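Local coordinates for PUA domain-containing protein (Aeropyrum pernix, PDB 2CX0), which is of unknown function but probably binds RNA through its PUA domain and may take part in translation initiation, at residues 67-72 and 167-172; 129-134 and 138-143. All coordinates share one frame; numbering follows the deposited sequence.

The centres of contact 1 and contact 2 lie about 12 Å apart, and the two meet through strands 138-145 and 163-170, neighbours in the mixed sheet of the PUA domain. The evidence is direct: L171 N and V140 O are 2.8 Å apart, a probable hydrogen bond. Along the chain, residues 67-72 come first, then the hairpin 129-134 and 138-143, then 167-172, so contact 2 falls within the span bridged by contact 1. Contact 2 builds the PUA sheet from within, whereas contact 1 joins it to strand 65-70 of the separate, antiparallel N-terminal sheet. Helix 80-86 touches side chains from both contacts, so it packs against the hairpin and the junction alike.

Contact 1. Residues 67-72 and 167-172; sequences CLFEWS and RVHRLG
V168 spreads its two methyls over the indole of W71, and this overlap carries much of the contact. CG1 stands 3.7 Å from the centroid of the five-membered ring and only 5° off the ring normal, a CH-pi contact over the face; CG2 reaches the six-membered ring, 3.9 Å from W71 CZ3. That two-point fit follows from the valine torsion, which puts CG1 anti to the backbone N and CG2 anti to the carbonyl carbon. On the opposite face of the indole, S72 OG sits 3.6 Å above the plane. F69 presents a different surface. Its first torsion (chi1 60°) holds CG between the backbone N and the carbonyl carbon, and the ring tip advances on both partners: CZ is 4.1 Å from V168 CG1, which lies at the ring edge near its plane, and 3.8 Å from H169 CB. The rings of F69 and H169 form an offset edge-to-face pair, the phenyl edge turned to the imidazole face, with centroids 5.7 Å apart and planes at 72°. V168 and H169 can both face inward because they form a classic beta bulge opposite V142, where the strand turns a corner; L175 of helix 174-183 touches both F69 and H169. An alanine in place of W71 takes away the indole, and the two V168 methyls would probably be left without their aromatic cover and more open to solvent. Contact 1 thus joins the DUF1947 region to the PUA domain by apolar and aromatic surfaces; with no polar bond between the segments, their fit here probably rests on those surfaces.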
loop_
_atom_site.group_PDB
_atom_site.type_symbol
_atom_site.label_atom_id
_atom_site.label_comp_id
_atom_site.label_asym_id
_atom_site.label_seq_id
_atom_site.Cartn_x
_atom_site.Cartn_y
_atom_site.Cartn_z
ATOM N N CYS A 67 -4.799 -3.204 7.479
ATOM C CA CYS A 67 -4.228 -3.623 6.212
ATOM C C CYS A 67 -4.729 -3.108 4.892
ATOM O O CYS A 67 -3.932 -3.017 3.981
ATOM C CB CYS A 67 -4.344 -5.132 6.076
ATOM S SG CYS A 67 -3.365 -6.142 7.158
ATOM N N LEU A 68 -6.042 -2.835 4.756
ATOM C CA LEU A 68 -6.521 -2.499 3.420
ATOM C C LEU A 68 -7.344 -1.241 3.422
ATOM O O LEU A 68 -8.013 -0.913 4.430
ATOM C CB LEU A 68 -7.405 -3.641 2.905
ATOM C CG LEU A 68 -6.769 -5.052 2.881
ATOM C CD1 LEU A 68 -7.839 -6.167 2.695
ATOM C CD2 LEU A 68 -5.679 -5.059 1.718
ATOM N N PHE A 69 -7.326 -0.518 2.297
ATOM C CA PHE A 69 -8.187 0.667 2.241
ATOM C C PHE A 69 -8.647 0.866 0.824
ATOM O O PHE A 69 -8.011 0.385 -0.134
ATOM C CB PHE A 69 -7.478 1.897 2.725
ATOM C CG PHE A 69 -6.261 2.234 1.944
ATOM C CD1 PHE A 69 -6.328 3.213 0.927
ATOM C CD2 PHE A 69 -5.028 1.579 2.202
ATOM C CE1 PHE A 69 -5.194 3.538 0.176
ATOM C CE2 PHE A 69 -3.895 1.889 1.463
ATOM C CZ PHE A 69 -3.976 2.867 0.446
ATOM N N GLU A 70 -9.780 1.522 0.683
ATOM C CA GLU A 70 -10.295 1.817 -0.651
ATOM C C GLU A 70 -9.762 3.190 -1.128
ATOM O O GLU A 70 -9.851 4.196 -0.405
ATOM C CB GLU A 70 -11.850 1.816 -0.665
ATOM C CG GLU A 70 -12.340 1.888 -2.120
ATOM C CD GLU A 70 -13.866 1.987 -2.279
ATOM O OE1 GLU A 70 -14.595 1.134 -1.763
ATOM O OE2 GLU A 70 -14.332 2.933 -2.929
ATOM N N TRP A 71 -9.228 3.242 -2.344
ATOM C CA TRP A 71 -8.720 4.507 -2.847
ATOM C C TRP A 71 -9.738 5.174 -3.791
ATOM O O TRP A 71 -10.786 4.604 -4.097
ATOM C CB TRP A 71 -7.361 4.304 -3.527
ATOM C CG TRP A 71 -6.620 5.609 -3.602
ATOM C CD1 TRP A 71 -6.384 6.454 -2.555
ATOM C CD2 TRP A 71 -6.003 6.209 -4.743
ATOM N NE1 TRP A 71 -5.678 7.529 -2.973
ATOM C CE2 TRP A 71 -5.426 7.410 -4.309
ATOM C CE3 TRP A 71 -5.874 5.845 -6.089
ATOM C CZ2 TRP A 71 -4.729 8.263 -5.158
ATOM C CZ3 TRP A 71 -5.164 6.710 -6.953
ATOM C CH2 TRP A 71 -4.609 7.898 -6.472
ATOM N N SER A 72 -9.449 6.385 -4.218
ATOM C CA SER A 72 -10.382 7.111 -5.083
ATOM C C SER A 72 -10.676 6.515 -6.451
ATOM O O SER A 72 -11.588 6.998 -7.111
ATOM C CB SER A 72 -9.949 8.575 -5.225
ATOM O OG SER A 72 -8.590 8.638 -5.620
ATOM N N ARG A 167 2.414 7.496 -6.833
ATOM C CA ARG A 167 2.223 7.295 -5.404
ATOM C C ARG A 167 0.727 7.225 -4.969
ATOM O O ARG A 167 -0.087 8.038 -5.417
ATOM C CB ARG A 167 2.937 8.456 -4.628
ATOM C CG ARG A 167 2.543 8.486 -3.129
ATOM C CD ARG A 167 2.521 9.925 -2.569
ATOM N NE ARG A 167 1.406 10.695 -3.153
ATOM C CZ ARG A 167 1.529 11.695 -4.016
ATOM N NH1 ARG A 167 2.718 12.098 -4.423
ATOM N NH2 ARG A 167 0.438 12.269 -4.501
ATOM N N VAL A 168 0.352 6.218 -4.175
ATOM C CA VAL A 168 -1.003 6.176 -3.600
ATOM C C VAL A 168 -0.879 6.309 -2.051
ATOM O O VAL A 168 -1.569 7.094 -1.401
ATOM C CB VAL A 168 -1.704 4.881 -3.964
ATOM C CG1 VAL A 168 -2.991 4.647 -3.071
ATOM C CG2 VAL A 168 -2.067 4.952 -5.487
ATOM N N HIS A 169 0.032 5.548 -1.462
ATOM C CA HIS A 169 0.242 5.562 -0.011
ATOM C C HIS A 169 1.742 5.386 0.256
ATOM O O HIS A 169 2.425 4.565 -0.422
ATOM C CB HIS A 169 -0.565 4.431 0.649
ATOM C CG HIS A 169 -0.134 4.109 2.048
ATOM N ND1 HIS A 169 0.288 2.854 2.438
ATOM C CD2 HIS A 169 -0.150 4.866 3.170
ATOM C CE1 HIS A 169 0.511 2.853 3.758
ATOM N NE2 HIS A 169 0.250 4.066 4.218
ATOM N N ARG A 170 2.278 6.135 1.238
ATOM C CA ARG A 170 3.712 6.044 1.466
ATOM C C ARG A 170 4.099 6.219 2.928
ATOM O O ARG A 170 3.313 6.716 3.727
ATOM C CB ARG A 170 4.464 7.079 0.603
ATOM C CG ARG A 170 4.006 8.551 0.840
ATOM C CD ARG A 170 4.679 9.232 2.045
ATOM N NE ARG A 170 4.187 10.631 2.112
ATOM C CZ ARG A 170 4.530 11.512 3.053
ATOM N NH1 ARG A 170 5.401 11.162 4.014
ATOM N NH2 ARG A 170 3.941 12.724 3.053
ATOM N N LEU A 171 5.310 5.767 3.257
ATOM C CA LEU A 171 5.830 5.836 4.630
ATOM C C LEU A 171 5.714 7.266 5.231
ATOM O O LEU A 171 6.273 8.215 4.662
ATOM C CB LEU A 171 7.308 5.447 4.586
ATOM C CG LEU A 171 7.743 4.707 5.863
ATOM C CD1 LEU A 171 9.145 4.037 5.732
ATOM C CD2 LEU A 171 7.655 5.695 6.954
ATOM N N GLY A 172 4.986 7.412 6.342
ATOM C CA GLY A 172 4.881 8.736 6.943
ATOM C C GLY A 172 3.710 9.616 6.503
ATOM O O GLY A 172 3.601 10.754 6.973
#

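Contact 2. Residues 129-134 and 138-143; sequences VAALYH and TPVMVG
V129 and G143 form a hydrogen-bonded antiparallel pair: V129 N donates to G143 O and G143 N to V129 O, each at 3.0 Å. Glycine suits this position, since a CB on G143 would clash with the selenium of M141, a selenomethionine. A130 pairs with V142 without hydrogen bonds, its CA pointing a C-H at M141 O; both side chains turn to the face where L83 of helix 80-86 packs. At A131 the pattern changes. Its N donates to M141 O at 2.8 Å, while its O receives V140 N at 2.9 Å in a nearly straight bond (177°) and M141 N in a weak one at 3.5 Å. One residue thus faces two, the definition of a classic beta bulge, in a hairpin within the mixed sheet of the PUA fold whose segment axes diverge from antiparallel (131°). In the extra residue, V140, a chi1 of -62° sets CG1 anti to the carbonyl carbon and leaves CG2 between the backbone N and that carbon, 3.3 Å from A131 O; L105 of helix 99-107 touches both A131 and V140. Beyond the shift L132 meets P139, again a non-hydrogen-bonded pair, where the proline needs no N-H for its partner. L132 CD1 lies 4.0 Å from P139 CB, the leucine crossing the pyrrolidine while its CA approaches T138 O. Y133 N then donates to that same T138 O at 2.9 Å. The end of the Y133 side chain leads away from the partner strand; the side chain touches K99 and A102 and lies about 4 Å from a bound sulfate, probably from the crystallisation liquor.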
loop_
_atom_site.group_PDB
_atom_site.type_symbol
_atom_site.label_atom_id
_atom_site.label_comp_id
_atom_site.label_asym_id
_atom_site.label_seq_id
_atom_site.Cartn_x
_atom_site.Cartn_y
_atom_site.Cartn_z
ATOM N N VAL A 129 1.562 -1.925 -7.372
ATOM C CA VAL A 129 2.890 -2.418 -7.034
ATOM C C VAL A 129 3.407 -1.679 -5.810
ATOM O O VAL A 129 2.851 -0.626 -5.428
ATOM C CB VAL A 129 3.905 -2.212 -8.178
ATOM C CG1 VAL A 129 3.427 -2.959 -9.446
ATOM C CG2 VAL A 129 4.115 -0.620 -8.474
ATOM N N ALA A 130 4.472 -2.209 -5.201
ATOM C CA ALA A 130 5.088 -1.558 -4.054
ATOM C C ALA A 130 6.514 -1.188 -4.418
ATOM O O ALA A 130 7.150 -1.937 -5.170
ATOM C CB ALA A 130 5.140 -2.504 -2.799
ATOM N N ALA A 131 6.999 -0.060 -3.887
ATOM C CA ALA A 131 8.381 0.343 -4.114
ATOM C C ALA A 131 9.155 0.045 -2.820
ATOM O O ALA A 131 8.755 0.497 -1.743
ATOM C CB ALA A 131 8.483 1.827 -4.427
ATOM N N LEU A 132 10.301 -0.642 -2.956
ATOM C CA LEU A 132 11.089 -1.019 -1.773
ATOM C C LEU A 132 12.522 -0.498 -1.888
ATOM O O LEU A 132 13.161 -0.560 -2.966
ATOM C CB LEU A 132 11.238 -2.561 -1.667
ATOM C CG LEU A 132 10.110 -3.360 -1.004
ATOM C CD1 LEU A 132 8.729 -3.001 -1.650
ATOM C CD2 LEU A 132 10.430 -4.891 -1.278
ATOM N N TYR A 133 13.047 -0.024 -0.773
ATOM C CA TYR A 133 14.473 0.422 -0.773
ATOM C C TYR A 133 15.244 -0.890 -1.016
ATOM O O TYR A 133 15.064 -1.859 -0.253
ATOM C CB TYR A 133 14.809 0.991 0.611
ATOM C CG TYR A 133 16.276 1.330 0.778
ATOM C CD1 TYR A 133 17.056 1.734 -0.323
ATOM C CD2 TYR A 133 16.881 1.290 2.035
ATOM C CE1 TYR A 133 18.437 2.103 -0.153
ATOM C CE2 TYR A 133 18.230 1.653 2.214
ATOM C CZ TYR A 133 18.993 2.055 1.134
ATOM O OH TYR A 133 20.306 2.400 1.376
ATOM N N HIS A 134 16.092 -0.935 -2.041
ATOM C CA HIS A 134 16.794 -2.171 -2.389
ATOM C C HIS A 134 17.674 -2.811 -1.312
ATOM O O HIS A 134 17.641 -4.015 -1.139
ATOM C CB HIS A 134 17.636 -1.976 -3.647
ATOM C CG HIS A 134 18.971 -1.351 -3.389
ATOM N ND1 HIS A 134 20.107 -2.101 -3.151
ATOM C CD2 HIS A 134 19.340 -0.058 -3.248
ATOM C CE1 HIS A 134 21.114 -1.291 -2.873
ATOM N NE2 HIS A 134 20.681 -0.048 -2.925
ATOM N N THR A 138 12.948 -2.599 2.464
ATOM C CA THR A 138 11.888 -1.938 3.240
ATOM C C THR A 138 10.857 -1.308 2.282
ATOM O O THR A 138 11.212 -0.504 1.428
ATOM C CB THR A 138 12.450 -0.760 4.082
ATOM O OG1 THR A 138 13.408 -1.250 5.011
ATOM C CG2 THR A 138 11.316 -0.006 4.819
ATOM N N PRO A 139 9.583 -1.656 2.438
ATOM C CA PRO A 139 8.574 -1.054 1.568
ATOM C C PRO A 139 8.448 0.417 1.977
ATOM O O PRO A 139 8.373 0.759 3.178
ATOM C CB PRO A 139 7.296 -1.849 1.891
ATOM C CG PRO A 139 7.831 -3.130 2.503
ATOM C CD PRO A 139 8.976 -2.666 3.328
ATOM N N VAL A 140 8.482 1.308 0.984
ATOM C CA VAL A 140 8.332 2.723 1.316
ATOM C C VAL A 140 7.093 3.385 0.687
ATOM O O VAL A 140 6.662 4.468 1.116
ATOM C CB VAL A 140 9.624 3.552 0.923
ATOM C CG1 VAL A 140 10.832 3.031 1.709
ATOM C CG2 VAL A 140 9.911 3.391 -0.527
HETATM N N MSE A 141 6.532 2.768 -0.354
HETATM C CA MSE A 141 5.370 3.362 -0.988
HETATM C C MSE A 141 4.589 2.277 -1.750
HETATM O O MSE A 141 5.147 1.281 -2.222
HETATM C CB MSE A 141 5.822 4.454 -1.951
HETATM C CG MSE A 141 4.654 5.151 -2.809
HETATM SE SE MSE A 141 4.476 4.278 -4.573
HETATM C CE MSE A 141 5.886 5.352 -5.490
ATOM N N VAL A 142 3.279 2.490 -1.828
ATOM C CA VAL A 142 2.363 1.620 -2.565
ATOM C C VAL A 142 1.753 2.535 -3.614
ATOM O O VAL A 142 1.371 3.653 -3.272
ATOM C CB VAL A 142 1.219 1.061 -1.620
ATOM C CG1 VAL A 142 0.101 0.535 -2.442
ATOM C CG2 VAL A 142 1.835 -0.140 -0.759
ATOM N N GLY A 143 1.658 2.049 -4.849
ATOM C CA GLY A 143 1.099 2.852 -5.916
ATOM C C GLY A 143 0.736 2.100 -7.202
ATOM O O GLY A 143 0.569 0.873 -7.230
#